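Local atomic coordinates of putative methylase (Clostridium difficile, PDB entry 3LDU), a protein that binds GTP in its Rossmann-like methyltransferase domain and probably methylates guanine bases of ribosomal RNA. Residues D317-S320 with V321-L324; Q323-K326 with E327-Y330. All blocks are in the same frame, centred on the assembly; numbering follows the deposited sequence.

Interaction 1: D317-S320 with V321-L324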
loop_
_atom_site.group_PDB
_atom_site.type_symbol
_atom_site.label_atom_id
_atom_site.label_comp_id
_atom_site.label_asym_id
_atom_site.label_seq_id
_atom_site.Cartn_x
_atom_site.Cartn_y
_atom_site.Cartn_z
ATOM N N ASP A 317 -23.880 -17.711 1.675
ATOM C CA ASP A 317 -22.806 -17.916 2.654
ATOM C C ASP A 317 -23.077 -17.259 4.003
ATOM O O ASP A 317 -22.436 -17.590 4.997
ATOM C CB ASP A 317 -21.479 -17.374 2.113
ATOM C CG ASP A 317 -21.024 -18.084 0.857
ATOM O OD1 ASP A 317 -21.241 -19.314 0.755
ATOM O OD2 ASP A 317 -20.442 -17.410 -0.019
ATOM N N LYS A 318 -24.024 -16.327 4.028
ATOM C CA LYS A 318 -24.240 -15.455 5.184
ATOM C C LYS A 318 -24.442 -16.216 6.503
ATOM O O LYS A 318 -23.876 -15.855 7.536
ATOM C CB LYS A 318 -25.426 -14.518 4.911
ATOM C CG LYS A 318 -25.772 -13.563 6.042
ATOM C CD LYS A 318 -27.205 -13.052 5.896
ATOM C CE LYS A 318 -27.661 -12.251 7.111
ATOM N NZ LYS A 318 -26.951 -10.945 7.233
ATOM N N ASP A 319 -25.244 -17.270 6.477
ATOM C CA ASP A 319 -25.529 -17.992 7.714
ATOM C C ASP A 319 -24.291 -18.705 8.290
ATOM O O ASP A 319 -24.054 -18.669 9.499
ATOM C CB ASP A 319 -26.688 -18.969 7.511
ATOM C CG ASP A 319 -27.994 -18.259 7.204
ATOM O OD1 ASP A 319 -28.517 -18.430 6.082
ATOM O OD2 ASP A 319 -28.490 -17.517 8.081
ATOM N N SER A 320 -23.509 -19.358 7.434
ATOM C CA SER A 320 -22.328 -20.067 7.916
ATOM C C SER A 320 -21.310 -19.073 8.468
ATOM O O SER A 320 -20.646 -19.344 9.467
ATOM C CB SER A 320 -21.698 -20.934 6.824
ATOM O OG SER A 320 -21.176 -20.136 5.783
ATOM N N VAL A 321 -21.200 -17.913 7.828
ATOM C CA VAL A 321 -20.273 -16.888 8.296
ATOM C C VAL A 321 -20.665 -16.303 9.663
ATOM O O VAL A 321 -19.802 -16.055 10.511
ATOM C CB VAL A 321 -20.076 -15.781 7.247
ATOM C CG1 VAL A 321 -19.142 -14.700 7.776
ATOM C CG2 VAL A 321 -19.503 -16.387 5.967
ATOM N N LYS A 322 -21.962 -16.093 9.881
ATOM C CA LYS A 322 -22.451 -15.672 11.192
ATOM C C LYS A 322 -22.060 -16.648 12.307
ATOM O O LYS A 322 -21.631 -16.229 13.387
ATOM C CB LYS A 322 -23.968 -15.466 11.172
ATOM C CG LYS A 322 -24.410 -14.190 10.488
ATOM C CD LYS A 322 -25.811 -13.784 10.938
ATOM C CE LYS A 322 -26.888 -14.319 10.012
ATOM N NZ LYS A 322 -28.259 -14.103 10.581
ATOM N N GLN A 323 -22.223 -17.946 12.053
ATOM C CA GLN A 323 -21.830 -18.954 13.030
ATOM C C GLN A 323 -20.321 -18.949 13.268
ATOM O O GLN A 323 -19.862 -19.123 14.396
ATOM C CB GLN A 323 -22.304 -20.347 12.612
ATOM C CG GLN A 323 -21.971 -21.436 13.635
ATOM C CD GLN A 323 -22.740 -21.292 14.952
ATOM O OE1 GLN A 323 -23.859 -20.773 14.985
ATOM N NE2 GLN A 323 -22.138 -21.764 16.041
ATOM N N LEU A 324 -19.550 -18.743 12.204
ATOM C CA LEU A 324 -18.105 -18.669 12.332
ATOM C C LEU A 324 -17.726 -17.552 13.305
ATOM O O LEU A 324 -16.920 -17.747 14.213
ATOM C CB LEU A 324 -17.465 -18.416 10.966
ATOM C CG LEU A 324 -15.969 -18.110 11.017
ATOM C CD1 LEU A 324 -15.208 -19.318 11.536
ATOM C CD2 LEU A 324 -15.466 -17.714 9.632
#
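The first turns of helix 315-333, the helical limb of a beta-alpha-beta unit in the methyltransferase domain, carry this contact, and its centre is the carbonyl of Asp-317. Asp-317 O is gripped twice: Val-321 N meets it at 3.1 Å, nearly along the C=O axis, and the hydroxyl of Ser-320 donates to it from the flank, OG to O being 2.9 Å with a C=O...OG angle of 132°. The side chain of Ser-320 reaches back one turn because its OG sits between its own backbone N and carbonyl carbon (chi1 66°). Branch CG2 of Val-321 rests against the same oxygen, 3.3 Å from Asp-317 O.

On another flank the chains of Lys-318 and Lys-322 cross obliquely and touch through methylenes, CE to CE at 3.6 Å, while their ammonium nitrogens stay 4.8 Å apart, NZ to NZ. Lys-322 NZ is also 4.2 Å from Asp-319 OD2, too far for a salt bridge, yet close enough that the carboxylate may temper the like charges. Lys-318 NZ makes a weak hydrogen bond to Tyr-346 OH, just past strand 339-344, whereas Asp-317 pairs with Arg-314, between strand 304-307 and this helix.

Interaction 2: Q323-K326 with E327-Y330; sequences QLYK and ELGY
Gln-323 and Glu-327, one helical turn apart, meet through their polar ends in a single short hydrogen bond: Gln-323 NE2 donates to Glu-327 OE2 at 2.8 Å. The carboxylate oxygen is met on its anti side, and it lies close to the amide plane of the glutamine, although the two flat groups are turned 65° against each other. The bond is made possible by a bend at chi2 (67°) in Gln-323, which brings the amide over the following turn, while the glutamate chain runs extended beyond CG. This folding is snug: Gln-323 CG comes to 3.0 Å from Glu-327 OE2, and Glu-327 CG lies 3.4 Å from Gln-323 NE2.

A second, apolar pair follows the same i to i+4 spacing. The isobutyl groups of Leu-324 and Leu-328 approach at a slant, the branch point CG of Leu-324 lying 3.9 Å from Leu-328 CD1, while Leu-324 CD1 reaches Leu-328 CG at the same distance, 3.9 Å. Leu-328 CD1 also stands at the rim of the Tyr-325 ring, near its plane, 4.3 Å from Tyr-325 CD1. The ring is held mainly by residues outside the two segments, with its OH bonded to Pro-310 O and Thr-344 OG1 and with edge-to-face neighbours in Phe-349 and Tyr-346.

Beneath the side chains the backbone ladder is regular; its shortest rung here joins Leu-328 N to Leu-324 O at 2.7 Å. With its polar pair at a more open flank and Leu-324, Tyr-325 and Leu-328 buried, the segment is an amphipathic helix whose buried face meets loops and helix 349-353, within the beta-alpha-beta crossover from strand 304-307 to strand 339-344 of a Rossmann-like domain.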
loop_
_atom_site.group_PDB
_atom_site.type_symbol
_atom_site.label_atom_id
_atom_site.label_comp_id
_atom_site.label_asym_id
_atom_site.label_seq_id
_atom_site.Cartn_x
_atom_site.Cartn_y
_atom_site.Cartn_z
ATOM N N GLN A 323 -22.223 -17.946 12.053
ATOM C CA GLN A 323 -21.830 -18.954 13.030
ATOM C C GLN A 323 -20.321 -18.949 13.268
ATOM O O GLN A 323 -19.862 -19.123 14.396
ATOM C CB GLN A 323 -22.304 -20.347 12.612
ATOM C CG GLN A 323 -21.971 -21.436 13.635
ATOM C CD GLN A 323 -22.740 -21.292 14.952
ATOM O OE1 GLN A 323 -23.859 -20.773 14.985
ATOM N NE2 GLN A 323 -22.138 -21.764 16.041
ATOM N N LEU A 324 -19.550 -18.743 12.204
ATOM C CA LEU A 324 -18.105 -18.669 12.332
ATOM C C LEU A 324 -17.726 -17.552 13.305
ATOM O O LEU A 324 -16.920 -17.747 14.213
ATOM C CB LEU A 324 -17.465 -18.416 10.966
ATOM C CG LEU A 324 -15.969 -18.110 11.017
ATOM C CD1 LEU A 324 -15.208 -19.318 11.536
ATOM C CD2 LEU A 324 -15.466 -17.714 9.632
ATOM N N TYR A 325 -18.328 -16.381 13.121
ATOM C CA TYR A 325 -18.047 -15.240 13.985
ATOM C C TYR A 325 -18.332 -15.576 15.460
ATOM O O TYR A 325 -17.540 -15.243 16.337
ATOM C CB TYR A 325 -18.849 -14.017 13.536
ATOM C CG TYR A 325 -18.423 -13.437 12.188
ATOM C CD1 TYR A 325 -17.185 -13.738 11.631
ATOM C CD2 TYR A 325 -19.271 -12.600 11.476
ATOM C CE1 TYR A 325 -16.798 -13.209 10.399
ATOM C CE2 TYR A 325 -18.900 -12.071 10.249
ATOM C CZ TYR A 325 -17.670 -12.373 9.715
ATOM O OH TYR A 325 -17.326 -11.827 8.496
ATOM N N LYS A 326 -19.456 -16.242 15.728
ATOM C CA LYS A 326 -19.799 -16.641 17.092
ATOM C C LYS A 326 -18.754 -17.612 17.638
ATOM O O LYS A 326 -18.257 -17.471 18.756
ATOM C CB LYS A 326 -21.178 -17.308 17.115
ATOM C CG LYS A 326 -21.644 -17.730 18.484
ATOM C CD LYS A 326 -22.924 -18.558 18.371
ATOM C CE LYS A 326 -24.005 -17.810 17.595
ATOM N NZ LYS A 326 -24.501 -16.629 18.356
ATOM N N GLU A 327 -18.412 -18.594 16.823
ATOM C CA GLU A 327 -17.417 -19.582 17.228
ATOM C C GLU A 327 -16.032 -18.972 17.463
ATOM O O GLU A 327 -15.343 -19.342 18.417
ATOM C CB GLU A 327 -17.397 -20.744 16.243
ATOM C CG GLU A 327 -18.710 -21.541 16.317
ATOM C CD GLU A 327 -18.831 -22.626 15.260
ATOM O OE1 GLU A 327 -17.822 -22.960 14.617
ATOM O OE2 GLU A 327 -19.950 -23.152 15.081
ATOM N N LEU A 328 -15.632 -18.024 16.614
ATOM C CA LEU A 328 -14.397 -17.287 16.853
ATOM C C LEU A 328 -14.414 -16.519 18.176
ATOM O O LEU A 328 -13.430 -16.520 18.921
ATOM C CB LEU A 328 -14.108 -16.305 15.709
ATOM C CG LEU A 328 -13.869 -16.937 14.337
ATOM C CD1 LEU A 328 -13.760 -15.844 13.281
ATOM C CD2 LEU A 328 -12.619 -17.832 14.318
ATOM N N GLY A 329 -15.517 -15.827 18.450
ATOM C CA GLY A 329 -15.640 -15.085 19.691
ATOM C C GLY A 329 -15.443 -16.001 20.889
ATOM O O GLY A 329 -14.690 -15.676 21.810
ATOM N N TYR A 330 -16.112 -17.150 20.868
ATOM C CA TYR A 330 -15.983 -18.122 21.956
ATOM C C TYR A 330 -14.525 -18.536 22.148
ATOM O O TYR A 330 -14.006 -18.477 23.262
ATOM C CB TYR A 330 -16.883 -19.333 21.704
ATOM C CG TYR A 330 -16.779 -20.449 22.723
ATOM C CD1 TYR A 330 -17.343 -20.319 23.990
ATOM C CD2 TYR A 330 -16.151 -21.650 22.409
ATOM C CE1 TYR A 330 -17.262 -21.347 24.918
ATOM C CE2 TYR A 330 -16.069 -22.685 23.331
ATOM C CZ TYR A 330 -16.623 -22.528 24.582
ATOM O OH TYR A 330 -16.537 -23.556 25.499
#

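Interactions 1 and 2 are consecutive pieces of the single helix 315-333, their centres about 9 Å apart, and they share Gln-323 and Leu-324. In the first contact these two residues take part chiefly through the backbone; in the second their side chains come into play, each with a residue one turn on. Leu-324 also ties both to the nucleotide site: it belongs to the GTP pocket, and its side chain lies about 4 Å from the bound GTP. Leu-328, a turn further on, comes about 4 Å from the side chain of the GTP-binding Ala-293, consistent with the buried face of the helix running on from the pocket wall.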